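Local atomic coordinates of intracellular sulfur oxidation protein DsrF (Allochromatium vinosum, PDB entry 2HY5), a protein that is of unknown function but could be involved in the oxidation of intracellular sulfur, and is found in a complex with DsrE and DsrH. Residues Y10-A15 / V39-L44; Y49-G54 / V98-E103; I80-D85 / N113-I118. All coordinates share one frame; numbering follows the deposited sequence.

Contact 1: Y10-A15 / V39-L44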
loop_
_atom_site.group_PDB
_atom_site.type_symbol
_atom_site.label_atom_id
_atom_site.label_comp_id
_atom_site.label_asym_id
_atom_site.label_seq_id
_atom_site.Cartn_x
_atom_site.Cartn_y
_atom_site.Cartn_z
ATOM N N TYR B 10 -2.410 -15.988 13.180
ATOM C CA TYR B 10 -1.963 -14.636 12.869
ATOM C C TYR B 10 -1.013 -14.802 11.698
ATOM O O TYR B 10 0.096 -15.301 11.866
ATOM C CB TYR B 10 -1.238 -14.035 14.071
ATOM C CG TYR B 10 -2.176 -13.693 15.199
ATOM C CD1 TYR B 10 -2.824 -12.461 15.236
ATOM C CD2 TYR B 10 -2.447 -14.612 16.215
ATOM C CE1 TYR B 10 -3.719 -12.147 16.253
ATOM C CE2 TYR B 10 -3.346 -14.307 17.239
ATOM C CZ TYR B 10 -3.976 -13.071 17.250
ATOM O OH TYR B 10 -4.867 -12.754 18.252
ATOM N N LEU B 11 -1.466 -14.399 10.515
ATOM C CA LEU B 11 -0.684 -14.531 9.290
ATOM C C LEU B 11 0.150 -13.297 8.971
ATOM O O LEU B 11 -0.376 -12.286 8.509
ATOM C CB LEU B 11 -1.622 -14.831 8.120
ATOM C CG LEU B 11 -1.017 -14.997 6.726
ATOM C CD1 LEU B 11 -0.056 -16.166 6.712
ATOM C CD2 LEU B 11 -2.138 -15.212 5.719
ATOM N N ASN B 12 1.455 -13.400 9.214
ATOM C CA ASN B 12 2.398 -12.315 8.961
ATOM C C ASN B 12 3.145 -12.545 7.653
ATOM O O ASN B 12 3.891 -13.510 7.527
ATOM C CB ASN B 12 3.394 -12.220 10.115
ATOM C CG ASN B 12 2.757 -11.719 11.385
ATOM O OD1 ASN B 12 2.115 -10.668 11.393
ATOM N ND2 ASN B 12 2.930 -12.463 12.470
ATOM N N ARG B 13 2.959 -11.647 6.691
ATOM C CA ARG B 13 3.598 -11.791 5.389
ATOM C C ARG B 13 4.378 -10.577 4.902
ATOM O O ARG B 13 4.948 -10.611 3.812
ATOM C CB ARG B 13 2.544 -12.152 4.336
ATOM C CG ARG B 13 1.897 -13.515 4.539
ATOM C CD ARG B 13 0.858 -13.796 3.456
ATOM N NE ARG B 13 1.427 -13.665 2.117
ATOM C CZ ARG B 13 1.031 -12.766 1.223
ATOM N NH1 ARG B 13 0.056 -11.913 1.517
ATOM N NH2 ARG B 13 1.614 -12.709 0.033
ATOM N N LYS B 14 4.407 -9.509 5.690
ATOM C CA LYS B 14 5.119 -8.304 5.277
ATOM C C LYS B 14 6.399 -8.038 6.061
ATOM O O LYS B 14 6.515 -8.379 7.239
ATOM C CB LYS B 14 4.190 -7.090 5.376
ATOM C CG LYS B 14 2.960 -7.202 4.487
ATOM C CD LYS B 14 2.067 -5.984 4.618
ATOM C CE LYS B 14 0.776 -6.143 3.824
ATOM N NZ LYS B 14 1.021 -6.310 2.367
ATOM N N ALA B 15 7.376 -7.447 5.380
ATOM C CA ALA B 15 8.649 -7.125 6.004
ATOM C C ALA B 15 8.426 -5.983 6.983
ATOM O O ALA B 15 7.528 -5.165 6.797
ATOM C CB ALA B 15 9.672 -6.714 4.938
ATOM N N VAL B 39 -3.777 -20.184 19.992
ATOM C CA VAL B 39 -3.131 -19.292 19.036
ATOM C C VAL B 39 -1.857 -19.796 18.367
ATOM O O VAL B 39 -1.060 -20.507 18.963
ATOM C CB VAL B 39 -2.782 -17.946 19.722
ATOM C CG1 VAL B 39 -2.047 -17.029 18.753
ATOM C CG2 VAL B 39 -4.048 -17.286 20.240
ATOM N N CYS B 40 -1.681 -19.419 17.108
ATOM C CA CYS B 40 -0.463 -19.756 16.392
ATOM C C CYS B 40 -0.122 -18.547 15.539
ATOM O O CYS B 40 -1.007 -17.864 15.019
ATOM C CB CYS B 40 -0.621 -21.013 15.528
ATOM S SG CYS B 40 -1.752 -20.897 14.145
ATOM N N VAL B 41 1.167 -18.264 15.429
ATOM C CA VAL B 41 1.624 -17.131 14.647
ATOM C C VAL B 41 2.481 -17.696 13.534
ATOM O O VAL B 41 3.447 -18.402 13.795
ATOM C CB VAL B 41 2.464 -16.173 15.505
ATOM C CG1 VAL B 41 2.831 -14.938 14.697
ATOM C CG2 VAL B 41 1.689 -15.788 16.748
ATOM N N LEU B 42 2.109 -17.399 12.295
ATOM C CA LEU B 42 2.843 -17.897 11.141
ATOM C C LEU B 42 3.519 -16.777 10.379
ATOM O O LEU B 42 2.906 -15.750 10.091
ATOM C CB LEU B 42 1.895 -18.643 10.194
ATOM C CG LEU B 42 2.466 -19.079 8.837
ATOM C CD1 LEU B 42 3.576 -20.100 9.044
ATOM C CD2 LEU B 42 1.352 -19.673 7.981
ATOM N N PHE B 43 4.789 -16.981 10.057
ATOM C CA PHE B 43 5.544 -16.005 9.294
ATOM C C PHE B 43 5.793 -16.656 7.950
ATOM O O PHE B 43 6.431 -17.703 7.861
ATOM C CB PHE B 43 6.859 -15.661 9.996
ATOM C CG PHE B 43 6.666 -14.985 11.323
ATOM C CD1 PHE B 43 6.402 -15.729 12.467
ATOM C CD2 PHE B 43 6.700 -13.595 11.419
ATOM C CE1 PHE B 43 6.172 -15.103 13.691
ATOM C CE2 PHE B 43 6.469 -12.960 12.635
ATOM C CZ PHE B 43 6.206 -13.715 13.776
ATOM N N LEU B 44 5.258 -16.029 6.913
ATOM C CA LEU B 44 5.363 -16.526 5.552
ATOM C C LEU B 44 5.800 -15.410 4.612
ATOM O O LEU B 44 5.580 -14.227 4.887
ATOM C CB LEU B 44 3.998 -17.075 5.118
ATOM C CG LEU B 44 3.769 -17.467 3.657
ATOM C CD1 LEU B 44 4.629 -18.673 3.300
ATOM C CD2 LEU B 44 2.291 -17.779 3.446
#

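Contact 2: Y49-G54 / V98-E103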
loop_
_atom_site.group_PDB
_atom_site.type_symbol
_atom_site.label_atom_id
_atom_site.label_comp_id
_atom_site.label_asym_id
_atom_site.label_seq_id
_atom_site.Cartn_x
_atom_site.Cartn_y
_atom_site.Cartn_z
ATOM N N TYR B 49 11.047 -12.075 7.469
ATOM C CA TYR B 49 12.014 -11.016 7.741
ATOM C C TYR B 49 11.710 -10.331 9.071
ATOM O O TYR B 49 12.562 -9.645 9.642
ATOM C CB TYR B 49 11.994 -9.986 6.608
ATOM C CG TYR B 49 12.806 -10.378 5.391
ATOM C CD1 TYR B 49 12.305 -10.186 4.106
ATOM C CD2 TYR B 49 14.098 -10.887 5.525
ATOM C CE1 TYR B 49 13.067 -10.483 2.982
ATOM C CE2 TYR B 49 14.870 -11.188 4.411
ATOM C CZ TYR B 49 14.349 -10.982 3.144
ATOM O OH TYR B 49 15.122 -11.252 2.045
ATOM N N GLN B 50 10.485 -10.499 9.562
ATOM C CA GLN B 50 10.115 -9.888 10.833
ATOM C C GLN B 50 10.915 -10.485 11.988
ATOM O O GLN B 50 11.075 -9.858 13.037
ATOM C CB GLN B 50 8.623 -10.083 11.106
ATOM C CG GLN B 50 7.698 -9.295 10.196
ATOM C CD GLN B 50 6.240 -9.445 10.602
ATOM O OE1 GLN B 50 5.936 -9.661 11.774
ATOM N NE2 GLN B 50 5.336 -9.306 9.644
ATOM N N LEU B 51 11.430 -11.694 11.792
ATOM C CA LEU B 51 12.178 -12.369 12.846
ATOM C C LEU B 51 13.697 -12.350 12.739
ATOM O O LEU B 51 14.361 -13.101 13.444
ATOM C CB LEU B 51 11.714 -13.824 12.962
ATOM C CG LEU B 51 10.251 -14.062 13.340
ATOM C CD1 LEU B 51 9.981 -15.559 13.393
ATOM C CD2 LEU B 51 9.957 -13.415 14.686
ATOM N N THR B 52 14.256 -11.506 11.876
ATOM C CA THR B 52 15.709 -11.457 11.749
ATOM C C THR B 52 16.354 -10.963 13.038
ATOM O O THR B 52 15.789 -10.137 13.757
ATOM C CB THR B 52 16.162 -10.540 10.588
ATOM O OG1 THR B 52 15.684 -9.210 10.816
ATOM C CG2 THR B 52 15.632 -11.057 9.264
ATOM N N ARG B 53 17.541 -11.478 13.326
ATOM C CA ARG B 53 18.257 -11.089 14.530
ATOM C C ARG B 53 19.179 -9.908 14.242
ATOM O O ARG B 53 19.542 -9.656 13.094
ATOM C CB ARG B 53 19.075 -12.273 15.054
ATOM C CG ARG B 53 20.189 -12.704 14.122
ATOM C CD ARG B 53 20.708 -14.109 14.424
ATOM N NE ARG B 53 21.133 -14.289 15.810
ATOM C CZ ARG B 53 20.329 -14.658 16.804
ATOM N NH1 ARG B 53 19.044 -14.891 16.574
ATOM N NH2 ARG B 53 20.813 -14.801 18.031
ATOM N N GLY B 54 19.529 -9.173 15.289
ATOM C CA GLY B 54 20.439 -8.048 15.138
ATOM C C GLY B 54 19.946 -6.782 14.462
ATOM O O GLY B 54 20.739 -6.039 13.883
ATOM N N VAL B 98 15.668 -14.760 15.360
ATOM C CA VAL B 98 15.773 -14.628 16.800
ATOM C C VAL B 98 15.174 -15.866 17.450
ATOM O O VAL B 98 14.374 -16.586 16.840
ATOM C CB VAL B 98 14.999 -13.395 17.322
ATOM C CG1 VAL B 98 15.558 -12.120 16.703
ATOM C CG2 VAL B 98 13.512 -13.543 17.013
ATOM N N GLU B 99 15.579 -16.121 18.685
ATOM C CA GLU B 99 15.048 -17.249 19.429
ATOM C C GLU B 99 13.962 -16.681 20.325
ATOM O O GLU B 99 14.090 -15.568 20.832
ATOM C CB GLU B 99 16.143 -17.899 20.278
ATOM C CG GLU B 99 17.253 -18.538 19.466
ATOM C CD GLU B 99 18.269 -19.250 20.334
ATOM O OE1 GLU B 99 18.938 -18.574 21.145
ATOM O OE2 GLU B 99 18.395 -20.486 20.210
ATOM N N ILE B 100 12.886 -17.437 20.501
ATOM C CA ILE B 100 11.785 -17.002 21.345
ATOM C C ILE B 100 11.567 -18.066 22.411
ATOM O O ILE B 100 11.131 -19.184 22.114
ATOM C CB ILE B 100 10.503 -16.804 20.511
ATOM C CG1 ILE B 100 10.739 -15.705 19.473
ATOM C CG2 ILE B 100 9.328 -16.464 21.424
ATOM C CD1 ILE B 100 9.550 -15.453 18.549
ATOM N N ALA B 101 11.883 -17.710 23.654
ATOM C CA ALA B 101 11.752 -18.628 24.781
ATOM C C ALA B 101 10.319 -18.818 25.249
ATOM O O ALA B 101 9.451 -17.980 25.006
ATOM C CB ALA B 101 12.614 -18.141 25.941
ATOM N N PHE B 102 10.082 -19.933 25.927
ATOM C CA PHE B 102 8.762 -20.246 26.457
ATOM C C PHE B 102 8.910 -21.021 27.751
ATOM O O PHE B 102 9.605 -22.036 27.802
ATOM C CB PHE B 102 7.954 -21.077 25.451
ATOM C CG PHE B 102 6.603 -21.517 25.965
ATOM C CD1 PHE B 102 6.474 -22.665 26.740
ATOM C CD2 PHE B 102 5.461 -20.769 25.687
ATOM C CE1 PHE B 102 5.232 -23.065 27.232
ATOM C CE2 PHE B 102 4.213 -21.158 26.173
ATOM C CZ PHE B 102 4.098 -22.310 26.948
ATOM N N GLU B 103 8.266 -20.536 28.804
ATOM C CA GLU B 103 8.320 -21.219 30.082
ATOM C C GLU B 103 6.955 -21.172 30.744
ATOM O O GLU B 103 6.250 -20.161 30.679
ATOM C CB GLU B 103 9.369 -20.587 31.003
ATOM C CG GLU B 103 8.983 -19.240 31.583
ATOM C CD GLU B 103 9.932 -18.793 32.678
ATOM O OE1 GLU B 103 9.704 -17.710 33.258
ATOM O OE2 GLU B 103 10.904 -19.525 32.960
HETATM O O HOH W 1 17.842 -14.595 19.737
#

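Contact 3: I80-D85 / N113-I118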
loop_
_atom_site.group_PDB
_atom_site.type_symbol
_atom_site.label_atom_id
_atom_site.label_comp_id
_atom_site.label_asym_id
_atom_site.label_seq_id
_atom_site.Cartn_x
_atom_site.Cartn_y
_atom_site.Cartn_z
ATOM N N ILE B 80 4.747 -20.833 17.192
ATOM C CA ILE B 80 5.269 -19.822 16.281
ATOM C C ILE B 80 5.907 -20.587 15.127
ATOM O O ILE B 80 6.842 -21.357 15.328
ATOM C CB ILE B 80 6.312 -18.936 16.987
ATOM C CG1 ILE B 80 5.630 -18.164 18.121
ATOM C CG2 ILE B 80 6.952 -17.980 15.992
ATOM C CD1 ILE B 80 6.560 -17.266 18.905
ATOM N N TYR B 81 5.376 -20.387 13.925
ATOM C CA TYR B 81 5.863 -21.094 12.745
ATOM C C TYR B 81 6.477 -20.203 11.682
ATOM O O TYR B 81 6.042 -19.074 11.469
ATOM C CB TYR B 81 4.724 -21.887 12.107
ATOM C CG TYR B 81 4.032 -22.849 13.043
ATOM C CD1 TYR B 81 2.798 -22.536 13.613
ATOM C CD2 TYR B 81 4.607 -24.079 13.352
ATOM C CE1 TYR B 81 2.151 -23.429 14.466
ATOM C CE2 TYR B 81 3.973 -24.976 14.201
ATOM C CZ TYR B 81 2.747 -24.648 14.753
ATOM O OH TYR B 81 2.123 -25.542 15.587
ATOM N N VAL B 82 7.477 -20.744 10.991
ATOM C CA VAL B 82 8.168 -20.028 9.927
ATOM C C VAL B 82 8.247 -20.939 8.709
ATOM O O VAL B 82 8.709 -22.073 8.808
ATOM C CB VAL B 82 9.594 -19.629 10.361
ATOM C CG1 VAL B 82 10.278 -18.846 9.249
ATOM C CG2 VAL B 82 9.523 -18.795 11.630
ATOM N N ASP B 83 7.785 -20.436 7.566
ATOM C CA ASP B 83 7.778 -21.201 6.318
ATOM C C ASP B 83 9.192 -21.449 5.801
ATOM O O ASP B 83 9.907 -20.511 5.480
ATOM C CB ASP B 83 6.960 -20.454 5.262
ATOM C CG ASP B 83 6.847 -21.223 3.964
ATOM O OD1 ASP B 83 6.302 -22.348 3.988
ATOM O OD2 ASP B 83 7.305 -20.707 2.921
ATOM N N ARG B 84 9.586 -22.715 5.693
ATOM C CA ARG B 84 10.940 -23.023 5.234
ATOM C C ARG B 84 11.237 -22.565 3.809
ATOM O O ARG B 84 12.354 -22.154 3.510
ATOM C CB ARG B 84 11.233 -24.529 5.371
ATOM C CG ARG B 84 10.652 -25.419 4.286
ATOM C CD ARG B 84 10.841 -26.894 4.653
ATOM N NE ARG B 84 12.246 -27.276 4.790
ATOM C CZ ARG B 84 13.032 -27.631 3.775
ATOM N NH1 ARG B 84 12.555 -27.659 2.539
ATOM N NH2 ARG B 84 14.299 -27.959 3.997
ATOM N N ASP B 85 10.249 -22.629 2.927
ATOM C CA ASP B 85 10.465 -22.212 1.546
ATOM C C ASP B 85 10.751 -20.717 1.464
ATOM O O ASP B 85 11.575 -20.279 0.661
ATOM C CB ASP B 85 9.249 -22.573 0.695
ATOM C CG ASP B 85 9.091 -24.071 0.522
ATOM O OD1 ASP B 85 8.026 -24.517 0.044
ATOM O OD2 ASP B 85 10.044 -24.806 0.857
ATOM N N ASN B 113 13.897 -21.889 22.776
ATOM C CA ASN B 113 13.336 -21.390 21.528
ATOM C C ASN B 113 12.196 -22.267 21.040
ATOM O O ASN B 113 12.337 -23.485 20.926
ATOM C CB ASN B 113 14.431 -21.311 20.456
ATOM C CG ASN B 113 13.933 -20.704 19.152
ATOM O OD1 ASN B 113 12.976 -19.929 19.140
ATOM N ND2 ASN B 113 14.596 -21.041 18.050
ATOM N N ILE B 114 11.061 -21.644 20.757
ATOM C CA ILE B 114 9.915 -22.382 20.261
ATOM C C ILE B 114 9.624 -22.086 18.793
ATOM O O ILE B 114 8.678 -22.626 18.221
ATOM C CB ILE B 114 8.654 -22.114 21.123
ATOM C CG1 ILE B 114 8.483 -20.618 21.393
ATOM C CG2 ILE B 114 8.774 -22.855 22.442
ATOM C CD1 ILE B 114 8.186 -19.786 20.177
ATOM N N VAL B 115 10.435 -21.229 18.179
ATOM C CA VAL B 115 10.242 -20.911 16.768
ATOM C C VAL B 115 10.515 -22.180 15.968
ATOM O O VAL B 115 11.611 -22.755 16.038
ATOM C CB VAL B 115 11.201 -19.799 16.295
ATOM C CG1 VAL B 115 11.044 -19.582 14.795
ATOM C CG2 VAL B 115 10.904 -18.507 17.036
ATOM N N GLU B 116 9.513 -22.617 15.215
ATOM C CA GLU B 116 9.643 -23.828 14.419
ATOM C C GLU B 116 9.534 -23.599 12.919
ATOM O O GLU B 116 8.573 -23.000 12.441
ATOM C CB GLU B 116 8.587 -24.845 14.850
ATOM C CG GLU B 116 8.571 -26.097 13.999
ATOM C CD GLU B 116 7.610 -27.147 14.519
ATOM O OE1 GLU B 116 6.393 -26.872 14.584
ATOM O OE2 GLU B 116 8.077 -28.250 14.869
ATOM N N VAL B 117 10.526 -24.088 12.183
ATOM C CA VAL B 117 10.534 -23.977 10.732
ATOM C C VAL B 117 9.766 -25.176 10.177
ATOM O O VAL B 117 10.065 -26.327 10.513
ATOM C CB VAL B 117 11.981 -23.976 10.195
ATOM C CG1 VAL B 117 11.979 -23.970 8.677
ATOM C CG2 VAL B 117 12.720 -22.763 10.732
ATOM N N ILE B 118 8.771 -24.900 9.337
ATOM C CA ILE B 118 7.943 -25.954 8.762
ATOM C C ILE B 118 7.818 -25.913 7.247
ATOM O O ILE B 118 8.024 -24.874 6.618
ATOM C CB ILE B 118 6.522 -25.918 9.350
ATOM C CG1 ILE B 118 5.894 -24.537 9.117
ATOM C CG2 ILE B 118 6.576 -26.268 10.828
ATOM C CD1 ILE B 118 4.405 -24.463 9.484
HETATM O O HOH W 2 6.153 -23.410 17.780
HETATM O O HOH W 3 3.671 -28.426 15.639
HETATM O O HOH W 4 7.836 -24.099 3.276
#

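Contact 1: Y10-A15 / V39-L44
This is a buried pairing of two neighbouring parallel strands, the sheet half of a beta-alpha-beta crossover unit in which helix 21-32 connects strand 7-12 to strand 38-43. The strand axes run 14° apart, and four backbone hydrogen bonds alternate along the seam as a parallel ladder requires. Tyr10 N donates to Cys40 O at 3.0 Å, and Leu42 N returns a bond to Tyr10 O at 2.9 Å. Asn12 N then reaches Leu42 O at 2.9 Å, and Leu44 N meets Asn12 O, also at 2.9 Å. Tyr10, Asn12, Val41 and Phe43 share one face of the sheet. There the Asn12 side chain, with CG anti to the carbonyl carbon (chi1 -70°), lies alongside Phe43 and sets ND2 over one face of the ring, 3.6 Å from Phe43 CE2. The amide and ring planes are 33° apart, so the overlap is tilted. The same ND2 touches Val41 CG1 at 3.3 Å. Farther back, Tyr10 presents a ring edge to the valine at the start of the segment, with CE2 3.4 Å from Val39 CG1. An alanine in place of Phe43 would lose the ring beneath the Asn12 amide and would probably loosen its packing. On the other face, Leu11 and Leu42 run alongside each other and meet through Leu11 CD1 and Leu42 CD2. Helix 21-32 packs on Tyr10 and Asn12, while strand 132-135 bonds to Leu11 and stacks Phe134 on Tyr10. Beyond 38-43 comes strand 79-83, bonded to Val41 and Phe43.

Contact 2: Y49-G54 / V98-E103
A single backbone hydrogen bond joins the two segments where they pass: Val98 N donates to Leu51 O at 2.9 Å, nearly along the C=O axis, with an N-H...O angle of 153°. This is a loop-to-loop contact in an alpha/beta fold built on a parallel sheet, and it makes neither a ladder nor a helix pair. The closest CA atoms, those of Arg53 and Val98, are 4.9 Å apart. Val98 carries most of the packing. Its CG1, anti to the carbonyl carbon, sits 3.6 Å from Thr52 O, while its CG2 occupies the crowded position between the backbone N and the carbonyl carbon and meets Leu51 CD2 at 4.3 Å. That same leucine methyl also approaches Ile100 CD1, at 4.4 Å, so the two branched residues of 98-103 share one methyl tip of Leu51. Leu51 packs against the sheet on the face carrying Phe43 and Val82, and Ile100 packs on Ile80; the apolar side of the contact therefore merges with the core. The outer side is polar and exposed. Arg53 starts from the crowded first torsion (chi1 65°), bends again at chi3 (-54°), and so folds its guanidinium back along the other segment. Val98 meets this group at its edge, with NH1 3.3 Å from Val98 CA. The carboxylate of Glu99 is not in contact with it, although their opposite charges may attract weakly at this separation. Thr52 turns away from 98-103, and its OG1 bonds to Arg69 O of the DsrH chain, which brings the loop to a subunit interface. One water links the two segments, accepting from Glu99 N at 2.9 Å and, weakly, from Arg53 NH1 at 3.4 Å.

Contact 3: I80-D85 / N113-I118
An edge pairing of the central parallel sheet runs here straight into a helix N-cap: strand 115-118, outermost within this chain, lies against strand 79-83, whose last residue, Asp83, caps helix 84-89. The axes cross at -35°, a marked twist. Glu116 N donates to Ile80 O, Val82 N to Glu116 O at 2.9 Å, and Ile118 N to Val82 O. The ladder then continues past the strand, as Arg84 N reaches Ile118 O at 2.8 Å in the carbonyl plane. Val82 N, by contrast, sits 26° out of the plane of the Glu116 carbonyl. On the face of Tyr81 and Glu116, the extended glutamate runs alongside the tyrosine. Its OE1 meets the ring edge in plane, 3.1 Å from Tyr81 CE2, with carboxylate and ring only 22° apart. Ile118 crosses the tyrosine side chain obliquely, its CD1 3.7 Å from Tyr81 CB, and helix 120-129 covers both residues through Leu126. The opposite face is apolar: Val82 CG2 touches Val115 CG1 at 3.6 Å, while Ile80 CD1 and Ile114 CD1, at 3.3 Å, are packed tighter than usual. Asn113 OD1 takes the N-H of Val115 in an Asx turn. At the helix start, Asp83 OD2 bonds to Ser86, and OD1 accepts from a water at a short 2.4 Å, the same water accepting from Asp85 N at 2.8 Å.

From the N terminus, contact 1 closes first: the chain leaves 10-15, passes through helix 21-32 and returns at 39-44, completing its loop before the others open. Contact 2 opens at 49-54, contact 3 at 80-85, then 98-103 closes contact 2 and 113-118 closes contact 3, so these two cross. Contacts 1 and 3 belong to one sheet, joined by Val41 O with Tyr81 N and Phe43 N with Tyr81 O. Gln50 ties the loop of contact 2 to contact 1, its NE2 bonding to Lys14 O. Contacts 2 and 3 meet where Ile100 O bonds to Ile114 N and Ile100 N to the side-chain OD1 of Asn113, linking the loop to the sheet edge.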